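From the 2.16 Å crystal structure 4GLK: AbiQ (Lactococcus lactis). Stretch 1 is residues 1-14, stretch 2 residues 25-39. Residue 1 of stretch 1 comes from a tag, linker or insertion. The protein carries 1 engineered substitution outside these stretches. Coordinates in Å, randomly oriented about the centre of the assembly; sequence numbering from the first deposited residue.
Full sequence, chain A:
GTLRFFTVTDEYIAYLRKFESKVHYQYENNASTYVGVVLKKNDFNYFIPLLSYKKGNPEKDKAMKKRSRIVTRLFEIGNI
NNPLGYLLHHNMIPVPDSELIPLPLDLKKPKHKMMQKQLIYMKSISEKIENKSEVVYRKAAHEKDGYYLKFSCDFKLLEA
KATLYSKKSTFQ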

# COMPACT_ATOMS: atom_id res chain seq x y z
N GLY A 1 -17.04 0.06 -4.61
CA GLY A 1 -16.20 0.04 -3.40
C GLY A 1 -15.24 1.25 -3.32
O GLY A 1 -14.72 1.68 -4.36
N THR A 2 -15.02 1.81 -2.11
CA THR A 2 -14.24 3.03 -1.89
C THR A 2 -12.87 2.91 -1.21
O THR A 2 -12.74 2.20 -0.23
CB THR A 2 -15.07 4.07 -1.14
OG1 THR A 2 -16.42 3.63 -1.04
CG2 THR A 2 -15.02 5.43 -1.78
N LEU A 3 -11.89 3.68 -1.69
CA LEU A 3 -10.55 3.77 -1.10
C LEU A 3 -10.62 4.50 0.28
O LEU A 3 -11.30 5.53 0.39
CB LEU A 3 -9.63 4.54 -2.07
CG LEU A 3 -8.51 3.81 -2.80
CD1 LEU A 3 -8.76 2.33 -2.96
CD2 LEU A 3 -8.24 4.47 -4.17
N ARG A 4 -9.93 3.97 1.30
CA ARG A 4 -9.91 4.53 2.65
C ARG A 4 -8.57 4.28 3.26
O ARG A 4 -7.85 3.42 2.78
CB ARG A 4 -10.92 3.77 3.52
CG ARG A 4 -12.30 4.31 3.52
CD ARG A 4 -13.21 3.31 2.89
NE ARG A 4 -13.52 2.19 3.77
CZ ARG A 4 -14.10 1.08 3.34
NH1 ARG A 4 -14.40 0.93 2.06
NH2 ARG A 4 -14.39 0.10 4.18
N PHE A 5 -8.31 4.92 4.42
CA PHE A 5 -7.07 4.74 5.17
C PHE A 5 -7.24 3.69 6.23
O PHE A 5 -8.27 3.63 6.91
CB PHE A 5 -6.59 6.06 5.80
CG PHE A 5 -6.04 7.11 4.86
CD1 PHE A 5 -4.91 6.85 4.09
CD2 PHE A 5 -6.59 8.38 4.82
CE1 PHE A 5 -4.36 7.84 3.28
CE2 PHE A 5 -6.06 9.36 3.98
CZ PHE A 5 -4.93 9.09 3.22
N PHE A 6 -6.22 2.87 6.40
CA PHE A 6 -6.25 1.82 7.40
C PHE A 6 -4.89 1.66 7.99
O PHE A 6 -3.88 2.10 7.41
CB PHE A 6 -6.59 0.46 6.75
CG PHE A 6 -7.97 0.34 6.16
CD1 PHE A 6 -9.05 -0.05 6.95
CD2 PHE A 6 -8.19 0.57 4.81
CE1 PHE A 6 -10.33 -0.15 6.40
CE2 PHE A 6 -9.47 0.47 4.27
CZ PHE A 6 -10.53 0.09 5.07
N THR A 7 -4.86 0.96 9.13
CA THR A 7 -3.66 0.45 9.73
C THR A 7 -3.92 -1.05 9.81
O THR A 7 -5.05 -1.52 9.60
CB THR A 7 -3.28 1.12 11.08
OG1 THR A 7 -4.25 0.83 12.08
CG2 THR A 7 -3.00 2.63 10.96
N VAL A 8 -2.86 -1.81 10.05
CA VAL A 8 -2.95 -3.25 10.17
C VAL A 8 -2.46 -3.58 11.58
O VAL A 8 -1.66 -2.80 12.14
CB VAL A 8 -2.15 -3.97 9.04
CG1 VAL A 8 -2.34 -5.49 9.11
CG2 VAL A 8 -2.56 -3.46 7.66
N THR A 9 -2.98 -4.67 12.20
CA THR A 9 -2.53 -5.03 13.55
C THR A 9 -1.02 -5.35 13.52
O THR A 9 -0.54 -5.98 12.56
CB THR A 9 -3.30 -6.23 14.12
OG1 THR A 9 -3.06 -7.38 13.31
CG2 THR A 9 -4.80 -5.99 14.24
N ASP A 10 -0.29 -4.92 14.57
CA ASP A 10 1.14 -5.16 14.75
C ASP A 10 1.40 -6.66 14.74
O ASP A 10 2.40 -7.11 14.19
CB ASP A 10 1.64 -4.51 16.07
CG ASP A 10 1.65 -2.97 16.09
OD1 ASP A 10 1.84 -2.35 15.01
OD2 ASP A 10 1.53 -2.39 17.20
N GLU A 11 0.43 -7.45 15.28
CA GLU A 11 0.49 -8.91 15.35
C GLU A 11 0.49 -9.56 13.96
O GLU A 11 1.37 -10.36 13.66
CB GLU A 11 -0.63 -9.47 16.25
CG GLU A 11 -0.49 -9.07 17.72
CD GLU A 11 -1.17 -7.78 18.19
OE1 GLU A 11 -1.62 -7.76 19.36
OE2 GLU A 11 -1.23 -6.80 17.42
N TYR A 12 -0.48 -9.17 13.10
CA TYR A 12 -0.55 -9.66 11.73
C TYR A 12 0.69 -9.25 10.91
O TYR A 12 1.20 -10.06 10.14
CB TYR A 12 -1.80 -9.13 11.03
CG TYR A 12 -1.93 -9.72 9.65
CD1 TYR A 12 -2.11 -11.09 9.46
CD2 TYR A 12 -1.80 -8.91 8.51
CE1 TYR A 12 -2.21 -11.64 8.18
CE2 TYR A 12 -1.90 -9.45 7.23
CZ TYR A 12 -2.10 -10.81 7.07
OH TYR A 12 -2.20 -11.36 5.83
N ILE A 13 1.16 -7.99 11.05
CA ILE A 13 2.36 -7.52 10.34
C ILE A 13 3.59 -8.32 10.77
O ILE A 13 4.33 -8.80 9.90
CB ILE A 13 2.55 -5.98 10.51
CG1 ILE A 13 1.39 -5.21 9.82
CG2 ILE A 13 3.93 -5.50 10.03
CD1 ILE A 13 1.32 -5.29 8.24
N ALA A 14 3.77 -8.52 12.10
CA ALA A 14 4.89 -9.29 12.65
C ALA A 14 4.85 -10.71 12.11
O ALA A 14 5.90 -11.27 11.83
CB ALA A 14 4.86 -9.29 14.17
N TYR A 25 7.93 -2.54 8.09
CA TYR A 25 8.06 -2.64 9.52
C TYR A 25 7.12 -1.65 10.17
O TYR A 25 6.96 -0.52 9.69
CB TYR A 25 9.51 -2.38 10.00
CG TYR A 25 9.62 -2.45 11.51
CD1 TYR A 25 9.69 -3.68 12.16
CD2 TYR A 25 9.47 -1.31 12.29
CE1 TYR A 25 9.68 -3.76 13.55
CE2 TYR A 25 9.45 -1.38 13.69
CZ TYR A 25 9.57 -2.60 14.31
OH TYR A 25 9.60 -2.68 15.68
N GLN A 26 6.49 -2.09 11.26
CA GLN A 26 5.67 -1.23 12.09
C GLN A 26 5.62 -1.74 13.53
O GLN A 26 5.80 -2.94 13.76
CB GLN A 26 4.24 -1.07 11.53
CG GLN A 26 3.38 -2.31 11.77
CD GLN A 26 1.96 -2.11 11.37
OE1 GLN A 26 1.66 -1.85 10.21
NE2 GLN A 26 1.06 -2.37 12.30
N TYR A 27 5.35 -0.83 14.47
CA TYR A 27 5.08 -1.08 15.88
C TYR A 27 4.55 0.17 16.55
O TYR A 27 5.13 1.23 16.34
CB TYR A 27 6.24 -1.69 16.68
CG TYR A 27 5.72 -2.38 17.93
CD1 TYR A 27 5.13 -3.64 17.86
CD2 TYR A 27 5.71 -1.72 19.16
CE1 TYR A 27 4.56 -4.23 18.98
CE2 TYR A 27 5.18 -2.32 20.30
CZ TYR A 27 4.59 -3.57 20.20
OH TYR A 27 4.06 -4.17 21.32
N GLU A 28 3.46 0.05 17.33
CA GLU A 28 2.81 1.15 18.07
C GLU A 28 2.78 2.50 17.33
O GLU A 28 1.83 2.74 16.58
CB GLU A 28 3.39 1.26 19.48
CG GLU A 28 2.60 0.44 20.49
CD GLU A 28 3.31 0.08 21.78
OE1 GLU A 28 4.33 0.73 22.12
OE2 GLU A 28 2.86 -0.88 22.44
N ASN A 29 3.83 3.36 17.51
CA ASN A 29 3.96 4.66 16.83
C ASN A 29 5.08 4.78 15.77
O ASN A 29 5.45 5.87 15.32
CB ASN A 29 3.86 5.85 17.80
CG ASN A 29 2.43 6.27 18.04
OD1 ASN A 29 1.94 7.26 17.47
ND2 ASN A 29 1.71 5.50 18.86
N ASN A 30 5.58 3.61 15.35
CA ASN A 30 6.49 3.41 14.23
C ASN A 30 5.50 2.67 13.30
O ASN A 30 5.79 1.58 12.81
CB ASN A 30 7.69 2.48 14.63
CG ASN A 30 8.34 2.77 15.97
OD1 ASN A 30 9.11 3.72 16.12
ND2 ASN A 30 8.07 1.93 16.96
N ALA A 31 4.28 3.27 13.11
CA ALA A 31 3.15 2.69 12.38
C ALA A 31 3.02 3.05 10.90
O ALA A 31 3.39 4.16 10.51
CB ALA A 31 1.85 2.97 13.12
N SER A 32 2.48 2.11 10.10
CA SER A 32 2.31 2.25 8.66
C SER A 32 0.86 2.59 8.28
O SER A 32 -0.07 2.01 8.83
CB SER A 32 2.72 0.97 7.97
OG SER A 32 4.12 0.76 8.03
N THR A 33 0.68 3.53 7.36
CA THR A 33 -0.65 3.84 6.85
C THR A 33 -0.81 3.14 5.53
O THR A 33 0.08 3.17 4.69
CB THR A 33 -1.05 5.33 6.90
OG1 THR A 33 -1.48 5.79 5.61
CG2 THR A 33 0.00 6.21 7.50
N TYR A 34 -1.92 2.43 5.42
CA TYR A 34 -2.28 1.63 4.28
C TYR A 34 -3.51 2.22 3.64
O TYR A 34 -4.31 2.88 4.31
CB TYR A 34 -2.58 0.18 4.74
CG TYR A 34 -1.33 -0.63 5.00
CD1 TYR A 34 -0.70 -0.61 6.24
CD2 TYR A 34 -0.75 -1.40 3.99
CE1 TYR A 34 0.47 -1.32 6.47
CE2 TYR A 34 0.41 -2.13 4.22
CZ TYR A 34 1.02 -2.09 5.45
OH TYR A 34 2.17 -2.81 5.65
N VAL A 35 -3.68 1.96 2.34
CA VAL A 35 -4.84 2.37 1.58
C VAL A 35 -5.40 1.14 0.88
O VAL A 35 -4.64 0.31 0.37
CB VAL A 35 -4.59 3.53 0.58
CG1 VAL A 35 -5.93 4.13 0.13
CG2 VAL A 35 -3.69 4.63 1.17
N GLY A 36 -6.72 1.05 0.85
CA GLY A 36 -7.39 -0.06 0.19
C GLY A 36 -8.89 0.09 0.10
O GLY A 36 -9.46 1.02 0.68
N VAL A 37 -9.57 -0.84 -0.60
CA VAL A 37 -9.00 -2.00 -1.33
C VAL A 37 -8.58 -1.53 -2.73
O VAL A 37 -9.33 -0.86 -3.42
CB VAL A 37 -9.98 -3.20 -1.39
CG1 VAL A 37 -9.33 -4.42 -2.02
CG2 VAL A 37 -10.53 -3.53 -0.01
N VAL A 38 -7.35 -1.87 -3.10
CA VAL A 38 -6.76 -1.50 -4.38
C VAL A 38 -6.89 -2.66 -5.37
O VAL A 38 -6.83 -2.46 -6.57
CB VAL A 38 -5.28 -1.08 -4.18
CG1 VAL A 38 -5.16 0.08 -3.18
CG2 VAL A 38 -4.40 -2.27 -3.75
N LEU A 39 -7.04 -3.88 -4.84
CA LEU A 39 -7.08 -5.10 -5.62
C LEU A 39 -7.81 -6.17 -4.80
O LEU A 39 -7.40 -6.49 -3.68
CB LEU A 39 -5.63 -5.58 -5.91
CG LEU A 39 -5.17 -5.97 -7.34
CD1 LEU A 39 -4.01 -6.95 -7.27
CD2 LEU A 39 -6.29 -6.59 -8.18
O HOH W 1 -0.45 -0.47 9.78
O HOH W 2 4.49 -5.29 13.88

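The apolar centre of the contact between residues 1-14 and 25-39 of AbiQ is the buried ring of Tyr34. Val8, with chi1 in the t well, lays its CG2 over one face of that ring, 4.0 Å from the centroid and 3.7 Å from Tyr34 CD1, a CH-pi contact. Ile13, the helix residue whose CB points toward the other stretch, brings its CD1 to 3.7 Å from Tyr34 OH, so strand and helix of the first stretch both pack on one aromatic side chain. Phe6 lies on the same face of the sheet as Tyr34, and Phe6 CB and Tyr34 CB are 4.5 Å apart. The Phe6 ring lies beside Gly36, its CE2 3.6 Å from Gly36 O, with that oxygen at the ring edge. Gly36 has no side chain; an ideal CB would sit on this face, 4.5 Å from Phe6 CD2. Phe5 and Val35 pair on the other face, Phe5 CD1 lying 3.9 Å from Val35 CG2, while Leu3 CG stands 3.9 Å from Val35 CG1, so the branched valine meets two apolar neighbours. Thr33 OG1, 3.9 Å from Phe5 CD1, is buried here without a hydrogen-bonding partner.

Antiparallel pairing of the two strands joins these side chains. Phe6 N donates to Tyr34 O and Tyr34 N to Phe6 O, both at 2.8 Å; the next hydrogen-bonded pair is looser, Arg4 N to Gly36 O at 3.1 Å and Gly36 N to Arg4 O at 3.3 Å. Between them, the non-hydrogen-bonded pair Phe5 and Val35 brings its CA atoms to 4.8 Å, and Phe5 CA approaches Tyr34 O at 3.4 Å in a CA-H...O contact.

Beyond Phe6, side chains and water take over the polar bonding. The amide of Gln26 suits this place because its NE2 can donate twice, to Val8 O and to Asp10 OD1, each at 2.8 Å, while its OE1 accepts from water 1 at 2.6 Å. That water also accepts from Val8 N at 2.8 Å and donates to Ser32 O at 2.7 Å, bridging the stretches where direct strand bonds have ended. Asp10 uses both carboxylate oxygens: OD1 takes Gln26 NE2, and OD2 accepts from Glu28 N at 3.1 Å and lies over one face of the Tyr27 ring, 3.9 Å from Tyr27 CD1. Water 2 donates to Asp10 O at 2.8 Å and Gln26 O at 2.7 Å. Together the stretches bury 847 Å², both sides summed.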